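Local coordinates for protein endoglucanase (Clostridium thermocellum, PDB 2E4T) that hydrolyses beta-1,4-glucosidic bonds within cellulose and xyloglucan chains, this chain being the family 44 catalytic part of a longer multidomain enzyme, at residues G253-F257 against D334-I338; I258-L262 against L277-V282; L262-K266 against S345-P351. The contacts are given in a common frame with arbitrary orientation. Where two conformers were deposited one is given. Numbering follows the deposited sequence.

How the contacts relate
All three contacts lie along one side of the TIM barrel and centre on helix 257-272. Contact 1 joins the loop entering that helix to the loop entering helix 338-349; contact 2 packs the helix's first turns on barrel strand 279-284; contact 3 packs its next turn against the C-terminal end of helix 338-349. Centres of contacts 2 and 3 are about 7 Å apart, and each lies about 13 Å from that of contact 1. Along the chain, contact 2 nests within contact 1, whereas contacts 1 and 3 cross. Leu262 serves both contacts 2 and 3, and Ser345 OG meets Trp256 NE1 and Asp259 OD1. Two successive helix-strand units of the barrel are thereby held together.

Contact 1 of 3, residues G253-F257 against D334-I338; sequences GYRWF and DFLPI
Two loop segments, each ending as a barrel helix begins, approach with Trp256 and Phe335 in register (CA to CA 9.2 Å); Trp256 and Pro337 are N-cap residues. Asp334, in a 3-10 segment that ends at Phe335, has chi1 t and, in the conformer given, takes a salt bridge from Arg255: NH1 to OD2 2.7 Å. The same NH1 donates to Asp334 O at 2.9 Å. Arg255 reaches across with chi1 and chi2 t and chi3 p. Phe335, rotamer m, points toward the other loop; its ring has Arg255 NH1 over one face, 3.5 Å from CE1, and lies obliquely to the six-membered ring of Trp256, centroids 4.7 Å apart and planes at 37° (Trp256 CE3 to Phe335 CD1 3.4 Å). Trp256 takes chi1 p. The peptide before Pro337 is cis; beyond it Ile338, chi1 t and chi2 p, sets CD1 4.0 Å from Trp256 CH2 at the indole edge. Charge outside and aromatic packing inside thus tie the entrances to two neighbouring barrel helices, Arg255 serving both layers.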
ATOM      1  N   GLY A 253      13.719  14.896  21.689  1.00 10.27           N
ATOM      2  CA  GLY A 253      12.339  14.965  22.169  1.00 11.10           C
ATOM      3  C   GLY A 253      11.332  14.152  21.371  1.00 10.34           C
ATOM      4  O   GLY A 253      10.127  14.148  21.715  1.00 13.05           O
ATOM      5  N   TYR A 254      11.782  13.480  20.306  1.00  8.55           N
ATOM      6  CA  TYR A 254      10.884  12.669  19.493  1.00  8.39           C
ATOM      7  C   TYR A 254      11.202  11.190  19.697  1.00  8.49           C
ATOM      8  O   TYR A 254      12.366  10.767  19.624  1.00  9.87           O
ATOM      9  CB  TYR A 254      11.040  13.009  18.017  1.00  8.11           C
ATOM     10  CG  TYR A 254      10.552  14.389  17.666  1.00  7.96           C
ATOM     11  CD1 TYR A 254       9.184  14.649  17.514  1.00  8.38           C
ATOM     12  CD2 TYR A 254      11.424  15.440  17.486  1.00  8.54           C
ATOM     13  CE1 TYR A 254       8.726  15.893  17.128  1.00  8.70           C
ATOM     14  CE2 TYR A 254      10.995  16.701  17.146  1.00  9.17           C
ATOM     15  CZ  TYR A 254       9.661  16.929  16.936  1.00  8.71           C
ATOM     16  OH  TYR A 254       9.264  18.177  16.582  1.00 10.38           O
ATOM     17  N   ARG A 255      10.148  10.398  19.873  1.00  8.72           N
ATOM     18  CA  ARG A 255      10.286   8.991  20.113  1.00  9.02           C
ATOM     19  C   ARG A 255      10.842   8.257  18.863  1.00  8.29           C
ATOM     20  O   ARG A 255      11.508   7.210  18.992  1.00 10.38           O
ATOM     21  CB  ARG A 255       8.910   8.394  20.539  1.00 10.58           C
ATOM     22  CG  ARG A 255       8.977   7.033  21.207  1.00 11.36           C
ATOM     23  CD  ARG A 255       7.641   6.661  21.776  1.00 11.68           C
ATOM     24  NE  ARG A 255       6.643   6.243  20.761  1.00  9.69           N
ATOM     25  CZ  ARG A 255       6.247   5.010  20.488  1.00  9.12           C
ATOM     26  NH1 ARG A 255       6.815   3.949  21.069  1.00 10.83           N
ATOM     27  NH2 ARG A 255       5.239   4.836  19.640  1.00 11.23           N
ATOM     28  N   TRP A 256      10.457   8.738  17.686  1.00  7.33           N
ATOM     29  CA  TRP A 256      10.900   8.174  16.408  1.00  6.93           C
ATOM     30  C   TRP A 256      10.696   9.217  15.328  1.00  6.41           C
ATOM     31  O   TRP A 256       9.949  10.226  15.519  1.00  6.55           O
ATOM     32  CB  TRP A 256      10.255   6.842  16.044  1.00  6.75           C
ATOM     33  CG  TRP A 256       8.769   6.736  15.961  1.00  6.46           C
ATOM     34  CD1 TRP A 256       7.790   7.588  16.466  1.00  6.92           C
ATOM     35  CD2 TRP A 256       8.058   5.617  15.406  1.00  6.12           C
ATOM     36  NE1 TRP A 256       6.535   7.040  16.261  1.00  6.88           N
ATOM     37  CE2 TRP A 256       6.675   5.849  15.608  1.00  6.59           C
ATOM     38  CE3 TRP A 256       8.477   4.441  14.773  1.00  6.75           C
ATOM     39  CZ2 TRP A 256       5.715   4.930  15.207  1.00  7.12           C
ATOM     40  CZ3 TRP A 256       7.527   3.534  14.384  1.00  7.63           C
ATOM     41  CH2 TRP A 256       6.155   3.781  14.598  1.00  7.74           C
ATOM     42  N   PHE A 257      11.320   8.989  14.180  1.00  6.07           N
ATOM     43  CA  PHE A 257      11.224   9.878  13.031  1.00  6.46           C
ATOM     44  C   PHE A 257       9.778  10.060  12.581  1.00  5.44           C
ATOM     45  O   PHE A 257       9.417  11.187  12.158  1.00  6.15           O
ATOM     46  CB  PHE A 257      12.129   9.414  11.880  1.00  6.48           C
ATOM     47  CG  PHE A 257      11.981  10.288  10.688  1.00  6.26           C
ATOM     48  CD1 PHE A 257      12.592  11.526  10.622  1.00  6.51           C
ATOM     49  CD2 PHE A 257      11.185   9.870   9.618  1.00  6.86           C
ATOM     50  CE1 PHE A 257      12.370  12.385   9.542  1.00  7.46           C
ATOM     51  CE2 PHE A 257      10.961  10.713   8.533  1.00  7.65           C
ATOM     52  CZ  PHE A 257      11.557  11.977   8.486  1.00  7.84           C
ATOM     53  N   ASP A 334       8.486  -1.616  21.880  1.00  7.32           N
ATOM     54  CA  ASP A 334       7.836  -0.361  22.186  1.00  8.38           C
ATOM     55  C   ASP A 334       7.075   0.237  21.014  1.00  7.24           C
ATOM     56  O   ASP A 334       6.261   1.142  21.217  1.00  8.68           O
ATOM     57  CB  ASP A 334       8.853   0.648  22.701  1.00 10.86           C
ATOM     58  CG  ASP A 334       8.225   1.921  23.224  0.50 12.02           C
ATOM     59  OD1 ASP A 334       7.356   1.826  24.114  0.50 14.93           O
ATOM     60  OD2 ASP A 334       8.655   3.038  22.825  0.50 15.11           O
ATOM     61  N   PHE A 335       7.327  -0.274  19.794  1.00  6.73           N
ATOM     62  CA  PHE A 335       6.687   0.257  18.582  1.00  6.51           C
ATOM     63  C   PHE A 335       5.697  -0.733  17.964  1.00  6.42           C
ATOM     64  O   PHE A 335       5.197  -0.484  16.861  1.00  6.89           O
ATOM     65  CB  PHE A 335       7.753   0.653  17.557  1.00  6.60           C
ATOM     66  CG  PHE A 335       8.648   1.751  18.053  1.00  7.10           C
ATOM     67  CD1 PHE A 335       8.260   3.090  17.915  1.00  7.14           C
ATOM     68  CD2 PHE A 335       9.883   1.462  18.641  1.00  8.07           C
ATOM     69  CE1 PHE A 335       9.073   4.082  18.376  1.00  8.63           C
ATOM     70  CE2 PHE A 335      10.724   2.493  19.082  1.00  9.32           C
ATOM     71  CZ  PHE A 335      10.316   3.791  18.944  1.00  9.46           C
ATOM     72  N   LEU A 336       5.434  -1.857  18.668  1.00  6.58           N
ATOM     73  CA  LEU A 336       4.510  -2.890  18.181  1.00  6.79           C
ATOM     74  C   LEU A 336       3.286  -2.905  19.092  1.00  6.86           C
ATOM     75  O   LEU A 336       3.397  -2.660  20.306  1.00  8.11           O
ATOM     76  CB  LEU A 336       5.171  -4.247  18.186  1.00  7.50           C
ATOM     77  CG  LEU A 336       6.390  -4.357  17.294  1.00  7.82           C
ATOM     78  CD1 LEU A 336       6.970  -5.790  17.379  1.00  9.31           C
ATOM     79  CD2 LEU A 336       6.051  -3.969  15.824  1.00  8.88           C
ATOM     80  N   PRO A 337       2.097  -3.219  18.547  1.00  6.48           N
ATOM     81  CA  PRO A 337       1.839  -3.563  17.149  1.00  6.13           C
ATOM     82  C   PRO A 337       1.955  -2.327  16.268  1.00  5.80           C
ATOM     83  O   PRO A 337       1.723  -1.180  16.708  1.00  6.28           O
ATOM     84  CB  PRO A 337       0.414  -4.104  17.169  1.00  7.16           C
ATOM     85  CG  PRO A 337      -0.238  -3.418  18.385  1.00  7.62           C
ATOM     86  CD  PRO A 337       0.880  -3.298  19.390  1.00  7.56           C
ATOM     87  N   ILE A 338       2.349  -2.505  14.995  1.00  5.64           N
ATOM     88  CA  ILE A 338       2.804  -1.350  14.229  1.00  5.45           C
ATOM     89  C   ILE A 338       1.673  -0.430  13.799  1.00  5.69           C
ATOM     90  O   ILE A 338       1.863   0.797  13.853  1.00  5.92           O
ATOM     91  CB  ILE A 338       3.713  -1.792  13.037  1.00  5.96           C
ATOM     92  CG1 ILE A 338       4.422  -0.589  12.409  1.00  6.86           C
ATOM     93  CG2 ILE A 338       2.991  -2.608  12.002  1.00  6.91           C
ATOM     94  CD1 ILE A 338       5.418   0.113  13.319  1.00  9.45           C
TER

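Contact 2 of 3, residues I258-L262 against L277-V282; sequences IDYYL and LDVLDV
Leu280 has the largest area buried by the contact where helix segment 258-262 lies over strand 279-282. Their short axes approach to 10.9 Å and run nearly antiparallel, at 147°; the closest CA pair is Leu262 with Leu280, 8.0 Å. Leu280 points toward the helix and, with chi1 t and chi2 p, spreads its two methyls among three helix residues: CD1 lies 3.9 Å from Tyr261 CD2 and 4.2 Å from Leu262 CD2, while CD2 lies 4.1 Å from Ile258 CG2. Leu277, in extended backbone just before the strand, repeats the t, p rotamer. Its CD2 fits between Tyr261 CE2, at 3.7 Å, and Leu262 CD2, at 4.0 Å. In this TIM barrel, helix 257-272 is the outer leg of a beta-alpha-beta crossover that leaves strand 226-232 and returns as the adjacent parallel strand 279-284, so the remainder of the helix and a short loop separate the segments. Tyr261, the third main contributor, points toward the strand with chi1 t, its ring sitting obliquely against both leucines and also touching Pro230 of strand 226-232. Ile258, in the m, m rotamer, extends the apolar layer along the strand, where its CD1 is 4.4 Å from Val282 CG1. Leu262, with chi1 m and chi2 t, brings CD2 inward. A backbone hydrogen bond from Leu262 N to Ile258 O, 3.0 Å, spans the turn between them; both point sideways from CA, their ends reaching nearer. Asp281, CB sideways and carboxylate leading away, hydrogen-bonds through OD1 to Thr358 OG1 of the next strand, 354-360.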
ATOM      1  N   ILE A 258       8.928   9.034  12.673  1.00  5.98           N
ATOM      2  CA  ILE A 258       7.516   9.234  12.308  1.00  5.42           C
ATOM      3  C   ILE A 258       6.927  10.438  13.006  1.00  5.65           C
ATOM      4  O   ILE A 258       6.212  11.257  12.390  1.00  6.14           O
ATOM      5  CB  ILE A 258       6.719   7.964  12.726  1.00  5.93           C
ATOM      6  CG1 ILE A 258       7.167   6.718  11.929  1.00  6.02           C
ATOM      7  CG2 ILE A 258       5.224   8.204  12.623  1.00  6.47           C
ATOM      8  CD1 ILE A 258       6.893   6.775  10.441  1.00  7.32           C
ATOM      9  N   ASP A 259       7.198  10.594  14.325  1.00  5.95           N
ATOM     10  CA  ASP A 259       6.622  11.738  15.063  1.00  6.38           C
ATOM     11  C   ASP A 259       7.178  13.060  14.587  1.00  6.25           C
ATOM     12  O   ASP A 259       6.444  14.062  14.498  1.00  6.97           O
ATOM     13  CB  ASP A 259       6.932  11.588  16.555  1.00  6.49           C
ATOM     14  CG  ASP A 259       6.141  10.453  17.212  1.00  7.03           C
ATOM     15  OD1 ASP A 259       5.136  10.003  16.635  1.00  7.98           O
ATOM     16  OD2 ASP A 259       6.542  10.082  18.356  1.00  8.11           O
ATOM     17  N   TYR A 260       8.501  13.113  14.338  1.00  6.27           N
ATOM     18  CA  TYR A 260       9.131  14.327  13.807  1.00  6.41           C
ATOM     19  C   TYR A 260       8.484  14.713  12.466  1.00  6.10           C
ATOM     20  O   TYR A 260       8.146  15.887  12.221  1.00  6.44           O
ATOM     21  CB  TYR A 260      10.619  14.092  13.646  1.00  6.84           C
ATOM     22  CG  TYR A 260      11.369  15.211  12.946  1.00  6.86           C
ATOM     23  CD1 TYR A 260      12.017  16.206  13.681  1.00  7.54           C
ATOM     24  CD2 TYR A 260      11.490  15.226  11.571  1.00  6.94           C
ATOM     25  CE1 TYR A 260      12.764  17.190  13.057  1.00  8.04           C
ATOM     26  CE2 TYR A 260      12.236  16.219  10.925  1.00  8.09           C
ATOM     27  CZ  TYR A 260      12.879  17.185  11.681  1.00  7.92           C
ATOM     28  OH  TYR A 260      13.658  18.117  11.007  1.00  9.42           O
ATOM     29  N   TYR A 261       8.332  13.716  11.577  1.00  6.09           N
ATOM     30  CA  TYR A 261       7.772  14.027  10.252  1.00  5.70           C
ATOM     31  C   TYR A 261       6.375  14.579  10.377  1.00  5.58           C
ATOM     32  O   TYR A 261       6.026  15.610   9.777  1.00  6.07           O
ATOM     33  CB  TYR A 261       7.786  12.725   9.403  1.00  5.93           C
ATOM     34  CG  TYR A 261       7.326  12.910   8.012  1.00  5.71           C
ATOM     35  CD1 TYR A 261       8.157  13.472   7.047  1.00  6.32           C
ATOM     36  CD2 TYR A 261       6.037  12.507   7.607  1.00  5.97           C
ATOM     37  CE1 TYR A 261       7.766  13.628   5.730  1.00  6.21           C
ATOM     38  CE2 TYR A 261       5.647  12.655   6.273  1.00  6.26           C
ATOM     39  CZ  TYR A 261       6.494  13.162   5.344  1.00  6.19           C
ATOM     40  OH  TYR A 261       6.069  13.220   4.029  1.00  6.86           O
ATOM     41  N   LEU A 262       5.531  13.912  11.174  1.00  5.75           N
ATOM     42  CA  LEU A 262       4.157  14.400  11.348  1.00  5.87           C
ATOM     43  C   LEU A 262       4.156  15.804  11.960  1.00  6.25           C
ATOM     44  O   LEU A 262       3.403  16.681  11.510  1.00  6.63           O
ATOM     45  CB  LEU A 262       3.384  13.412  12.244  1.00  5.87           C
ATOM     46  CG  LEU A 262       3.072  12.077  11.577  1.00  6.12           C
ATOM     47  CD1 LEU A 262       2.696  11.073  12.656  1.00  6.69           C
ATOM     48  CD2 LEU A 262       1.964  12.218  10.538  1.00  6.80           C
ATOM     49  N   LEU A 277       0.284  17.560   4.241  1.00  5.95           N
ATOM     50  CA  LEU A 277       0.472  16.109   4.239  1.00  5.69           C
ATOM     51  C   LEU A 277      -0.923  15.505   4.402  1.00  5.46           C
ATOM     52  O   LEU A 277      -1.559  15.736   5.436  1.00  6.42           O
ATOM     53  CB  LEU A 277       1.332  15.651   5.402  1.00  6.01           C
ATOM     54  CG  LEU A 277       1.539  14.140   5.520  1.00  6.09           C
ATOM     55  CD1 LEU A 277       2.343  13.575   4.338  1.00  6.67           C
ATOM     56  CD2 LEU A 277       2.110  13.762   6.840  1.00  6.66           C
ATOM     57  N   ASP A 278      -1.366  14.738   3.402  1.00  5.45           N
ATOM     58  CA  ASP A 278      -2.664  14.082   3.514  1.00  5.57           C
ATOM     59  C   ASP A 278      -2.555  12.662   4.052  1.00  5.16           C
ATOM     60  O   ASP A 278      -3.461  12.207   4.785  1.00  5.70           O
ATOM     61  CB  ASP A 278      -3.376  14.083   2.172  1.00  6.11           C
ATOM     62  CG  ASP A 278      -3.685  15.493   1.742  1.00  6.25           C
ATOM     63  OD1 ASP A 278      -4.702  16.044   2.249  1.00  9.12           O
ATOM     64  OD2 ASP A 278      -2.901  16.054   0.938  1.00  6.45           O
ATOM     65  N   VAL A 279      -1.490  11.956   3.674  1.00  5.35           N
ATOM     66  CA  VAL A 279      -1.387  10.539   3.943  1.00  5.14           C
ATOM     67  C   VAL A 279       0.051  10.204   4.357  1.00  5.04           C
ATOM     68  O   VAL A 279       0.987  10.440   3.597  1.00  5.97           O
ATOM     69  CB  VAL A 279      -1.775   9.682   2.721  1.00  5.24           C
ATOM     70  CG1 VAL A 279      -1.884   8.233   3.134  1.00  5.86           C
ATOM     71  CG2 VAL A 279      -3.072  10.165   2.078  1.00  5.58           C
ATOM     72  N   LEU A 280       0.198   9.680   5.577  1.00  4.81           N
ATOM     73  CA  LEU A 280       1.461   9.096   6.036  1.00  5.03           C
ATOM     74  C   LEU A 280       1.622   7.759   5.313  1.00  5.05           C
ATOM     75  O   LEU A 280       0.747   6.908   5.399  1.00  5.98           O
ATOM     76  CB  LEU A 280       1.406   8.902   7.553  1.00  4.88           C
ATOM     77  CG  LEU A 280       2.670   8.305   8.154  1.00  5.77           C
ATOM     78  CD1 LEU A 280       3.824   9.309   8.098  1.00  7.67           C
ATOM     79  CD2 LEU A 280       2.425   7.890   9.608  1.00  6.47           C
ATOM     80  N   ASP A 281       2.744   7.622   4.596  1.00  5.32           N
ATOM     81  CA  ASP A 281       2.942   6.532   3.614  1.00  5.57           C
ATOM     82  C   ASP A 281       4.205   5.782   3.976  1.00  4.81           C
ATOM     83  O   ASP A 281       5.305   6.394   4.053  1.00  5.66           O
ATOM     84  CB  ASP A 281       3.145   7.275   2.235  1.00  6.61           C
ATOM     85  CG  ASP A 281       3.514   6.394   1.091  1.00  6.48           C
ATOM     86  OD1 ASP A 281       4.010   5.264   1.331  1.00  7.44           O
ATOM     87  OD2 ASP A 281       3.264   6.843  -0.060  1.00  7.97           O
ATOM     88  N   VAL A 282       4.071   4.482   4.252  1.00  4.86           N
ATOM     89  CA  VAL A 282       5.217   3.671   4.589  1.00  4.80           C
ATOM     90  C   VAL A 282       5.156   2.345   3.787  1.00  4.55           C
ATOM     91  O   VAL A 282       4.101   1.920   3.300  1.00  4.98           O
ATOM     92  CB  VAL A 282       5.320   3.355   6.099  1.00  5.98           C
ATOM     93  CG1 VAL A 282       5.506   4.635   6.912  1.00  7.08           C
ATOM     94  CG2 VAL A 282       4.073   2.562   6.579  1.00  7.68           C
TER

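Contact 3 of 3, residues L262-K266 against S345-P351; sequences LDKMK and SIEKYYP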
ATOM      1  N   LEU A 262       5.531  13.912  11.174  1.00  5.75           N
ATOM      2  CA  LEU A 262       4.157  14.400  11.348  1.00  5.87           C
ATOM      3  C   LEU A 262       4.156  15.804  11.960  1.00  6.25           C
ATOM      4  O   LEU A 262       3.403  16.681  11.510  1.00  6.63           O
ATOM      5  CB  LEU A 262       3.384  13.412  12.244  1.00  5.87           C
ATOM      6  CG  LEU A 262       3.072  12.077  11.577  1.00  6.12           C
ATOM      7  CD1 LEU A 262       2.696  11.073  12.656  1.00  6.69           C
ATOM      8  CD2 LEU A 262       1.964  12.218  10.538  1.00  6.80           C
ATOM      9  N   ASP A 263       4.963  16.010  13.011  1.00  6.30           N
ATOM     10  CA  ASP A 263       4.953  17.270  13.722  1.00  6.60           C
ATOM     11  C   ASP A 263       5.432  18.406  12.790  1.00  6.80           C
ATOM     12  O   ASP A 263       4.836  19.515  12.798  1.00  7.35           O
ATOM     13  CB  ASP A 263       5.865  17.174  14.946  1.00  7.64           C
ATOM     14  CG  ASP A 263       5.724  18.345  15.899  1.00  8.19           C
ATOM     15  OD1 ASP A 263       4.601  18.769  16.190  1.00 10.29           O
ATOM     16  OD2 ASP A 263       6.745  18.777  16.464  1.00 10.88           O
ATOM     17  N   LYS A 264       6.505  18.171  12.067  1.00  6.72           N
ATOM     18  CA  LYS A 264       7.034  19.206  11.181  1.00  7.33           C
ATOM     19  C   LYS A 264       6.099  19.479   9.998  1.00  6.84           C
ATOM     20  O   LYS A 264       5.965  20.649   9.543  1.00  7.30           O
ATOM     21  CB  LYS A 264       8.455  18.889  10.732  1.00  7.85           C
ATOM     22  CG  LYS A 264       9.475  18.821  11.854  1.00  8.84           C
ATOM     23  CD  LYS A 264       9.512  20.050  12.775  1.00 11.40           C
ATOM     24  CE  LYS A 264      10.590  19.902  13.848  1.00 13.00           C
ATOM     25  NZ  LYS A 264      10.501  21.024  14.863  1.00 17.04           N
ATOM     26  N   MET A 265       5.460  18.428   9.462  1.00  6.61           N
ATOM     27  CA  MET A 265       4.491  18.697   8.377  1.00  6.73           C
ATOM     28  C   MET A 265       3.257  19.447   8.926  1.00  6.55           C
ATOM     29  O   MET A 265       2.721  20.297   8.228  1.00  7.29           O
ATOM     30  CB  MET A 265       4.075  17.389   7.689  1.00  6.58           C
ATOM     31  CG  MET A 265       5.248  16.735   6.910  1.00  6.60           C
ATOM     32  SD  MET A 265       6.035  17.773   5.673  1.00  7.72           S
ATOM     33  CE  MET A 265       4.712  17.896   4.447  1.00 10.20           C
ATOM     34  N   LYS A 266       2.836  19.150  10.157  1.00  6.67           N
ATOM     35  CA  LYS A 266       1.727  19.902  10.757  1.00  7.44           C
ATOM     36  C   LYS A 266       2.155  21.370  10.956  1.00  7.41           C
ATOM     37  O   LYS A 266       1.387  22.280  10.657  1.00  8.10           O
ATOM     38  CB  LYS A 266       1.305  19.289  12.086  1.00  8.09           C
ATOM     39  CG  LYS A 266       0.145  20.103  12.693  1.00 11.28           C
ATOM     40  CD  LYS A 266      -0.655  19.440  13.730  1.00 14.25           C
ATOM     41  CE  LYS A 266      -1.954  20.243  13.975  1.00 16.91           C
ATOM     42  NZ  LYS A 266      -1.624  21.534  14.606  1.00 17.13           N
ATOM     43  N   SER A 345       0.672   7.884  16.717  1.00  6.80           N
ATOM     44  CA  SER A 345       1.502   9.011  16.344  1.00  6.73           C
ATOM     45  C   SER A 345       0.748  10.052  15.553  1.00  6.40           C
ATOM     46  O   SER A 345       0.908  11.263  15.797  1.00  7.17           O
ATOM     47  CB  SER A 345       2.742   8.502  15.579  1.00  6.81           C
ATOM     48  OG  SER A 345       3.642   7.885  16.458  1.00  8.74           O
ATOM     49  N   ILE A 346      -0.085   9.610  14.601  1.00  6.51           N
ATOM     50  CA  ILE A 346      -0.936  10.535  13.883  1.00  6.37           C
ATOM     51  C   ILE A 346      -1.833  11.329  14.852  1.00  6.87           C
ATOM     52  O   ILE A 346      -1.942  12.565  14.764  1.00  7.28           O
ATOM     53  CB  ILE A 346      -1.759   9.812  12.820  1.00  6.81           C
ATOM     54  CG1 ILE A 346      -0.839   9.417  11.634  1.00  6.95           C
ATOM     55  CG2 ILE A 346      -2.927  10.674  12.360  1.00  7.57           C
ATOM     56  CD1 ILE A 346      -1.461   8.404  10.694  1.00  7.56           C
ATOM     57  N   GLU A 347      -2.472  10.603  15.793  1.00  7.25           N
ATOM     58  CA  GLU A 347      -3.390  11.293  16.731  1.00  8.73           C
ATOM     59  C   GLU A 347      -2.653  12.337  17.570  1.00  8.24           C
ATOM     60  O   GLU A 347      -3.217  13.377  17.896  1.00 10.56           O
ATOM     61  CB  GLU A 347      -4.063  10.257  17.644  1.00  9.51           C
ATOM     62  CG  GLU A 347      -5.016   9.393  16.924  1.00 15.72           C
ATOM     63  CD  GLU A 347      -5.657   8.302  17.799  1.00 21.17           C
ATOM     64  OE1 GLU A 347      -5.099   7.921  18.869  1.00 28.95           O
ATOM     65  OE2 GLU A 347      -6.742   7.798  17.397  1.00 30.43           O
ATOM     66  N   LYS A 348      -1.397  12.051  17.927  1.00  8.23           N
ATOM     67  CA  LYS A 348      -0.655  12.952  18.789  1.00  9.19           C
ATOM     68  C   LYS A 348      -0.073  14.136  18.031  1.00  9.07           C
ATOM     69  O   LYS A 348      -0.008  15.243  18.580  1.00 12.74           O
ATOM     70  CB  LYS A 348       0.493  12.171  19.490  1.00 10.04           C
ATOM     71  CG  LYS A 348       0.017  11.224  20.611  1.00 14.32           C
ATOM     72  CD  LYS A 348       1.127  10.331  21.158  1.00 15.96           C
ATOM     73  CE  LYS A 348       0.610   9.591  22.402  1.00 17.84           C
ATOM     74  NZ  LYS A 348       1.446   8.425  22.714  1.00 18.90           N
ATOM     75  N   TYR A 349       0.421  13.914  16.802  1.00  7.68           N
ATOM     76  CA  TYR A 349       1.216  14.916  16.109  1.00  7.85           C
ATOM     77  C   TYR A 349       0.569  15.522  14.863  1.00  8.38           C
ATOM     78  O   TYR A 349       0.932  16.650  14.484  1.00  9.44           O
ATOM     79  CB  TYR A 349       2.590  14.382  15.775  1.00  8.53           C
ATOM     80  CG  TYR A 349       3.446  14.207  17.007  1.00  8.26           C
ATOM     81  CD1 TYR A 349       3.674  12.963  17.587  1.00  9.04           C
ATOM     82  CD2 TYR A 349       4.059  15.341  17.618  1.00  9.78           C
ATOM     83  CE1 TYR A 349       4.439  12.840  18.745  1.00 10.74           C
ATOM     84  CE2 TYR A 349       4.820  15.208  18.775  1.00 12.16           C
ATOM     85  CZ  TYR A 349       5.040  13.944  19.307  1.00 11.20           C
ATOM     86  OH  TYR A 349       5.803  13.861  20.429  1.00 14.68           O
ATOM     87  N   TYR A 350      -0.357  14.828  14.186  1.00  7.95           N
ATOM     88  CA  TYR A 350      -1.031  15.473  13.065  1.00  7.32           C
ATOM     89  C   TYR A 350      -2.395  14.827  12.854  1.00  7.25           C
ATOM     90  O   TYR A 350      -2.633  14.046  11.886  1.00  6.90           O
ATOM     91  CB  TYR A 350      -0.197  15.458  11.780  1.00  7.74           C
ATOM     92  CG  TYR A 350      -0.639  16.453  10.722  1.00  7.48           C
ATOM     93  CD1 TYR A 350       0.177  16.721   9.630  1.00  8.04           C
ATOM     94  CD2 TYR A 350      -1.840  17.133  10.833  1.00  7.83           C
ATOM     95  CE1 TYR A 350      -0.194  17.630   8.668  1.00  9.20           C
ATOM     96  CE2 TYR A 350      -2.208  18.090   9.890  1.00  8.87           C
ATOM     97  CZ  TYR A 350      -1.405  18.335   8.793  1.00  9.11           C
ATOM     98  OH  TYR A 350      -1.758  19.251   7.826  1.00 10.91           O
ATOM     99  N   PRO A 351      -3.343  15.095  13.762  1.00  7.86           N
ATOM    100  CA  PRO A 351      -4.656  14.455  13.685  1.00  8.47           C
ATOM    101  C   PRO A 351      -5.289  14.656  12.324  1.00  7.66           C
ATOM    102  O   PRO A 351      -5.169  15.720  11.703  1.00  8.38           O
ATOM    103  CB  PRO A 351      -5.487  15.147  14.796  1.00 11.12           C
ATOM    104  CG  PRO A 351      -4.520  15.712  15.707  1.00 11.63           C
ATOM    105  CD  PRO A 351      -3.214  15.960  14.946  1.00  9.38           C
TER
HETATM  106  O   HOH W   1       1.942  18.549  16.137  1.00 13.25           O
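Helix segment 262-266 crosses helix 345-349 at -39°, with short axes 9.7 Å apart, and the end of the second helix presents two consecutive tyrosines in different rotamers. Tyr349 has chi1 m and Tyr350, the first residue to leave helical backbone angles, has chi1 t; with this and the change of backbone, the rings reach different parts of the first helix. The Tyr349 ring lies by Asp263, CD2 to Asp263 CB 3.7 Å, while the CB atoms of Tyr349 and Leu262 meet at 3.7 Å. Tyr350 lays one ring face under Lys266: Lys266 CB stands 3.8 Å from the ring centroid, 16° off the normal, a CH-pi contact. Tyr350 CE1 is also 4.4 Å from Met265 CB, and its OH is hydrogen-bonded to Ser269 one turn farther on. With chi1 to chi3 t and chi4 m, Lys266 runs its methylenes past the helix end, CD 3.3 Å from Tyr349 O, before NZ salt-bridges Asp270. Leu262, m and t, sets both methyls against Ile346 (CD1 to CG1 4.0 Å), and its CD2 also lies 4.1 Å from Tyr350 CB. Asp263, chi1 t, joins the helices through one water, which donates to Asp263 OD1 and to Tyr349 O, both at 2.7 Å; Asp263 OD2 is bonded to Tyr254 OH. Such packing of adjacent helices forms the outer layer of the TIM barrel. Leu262 also touches Leu277, just before strand 279-284, while Met265 leans on Ser211 and Val212 of helix 204-221, the preceding neighbour of helix 257-272.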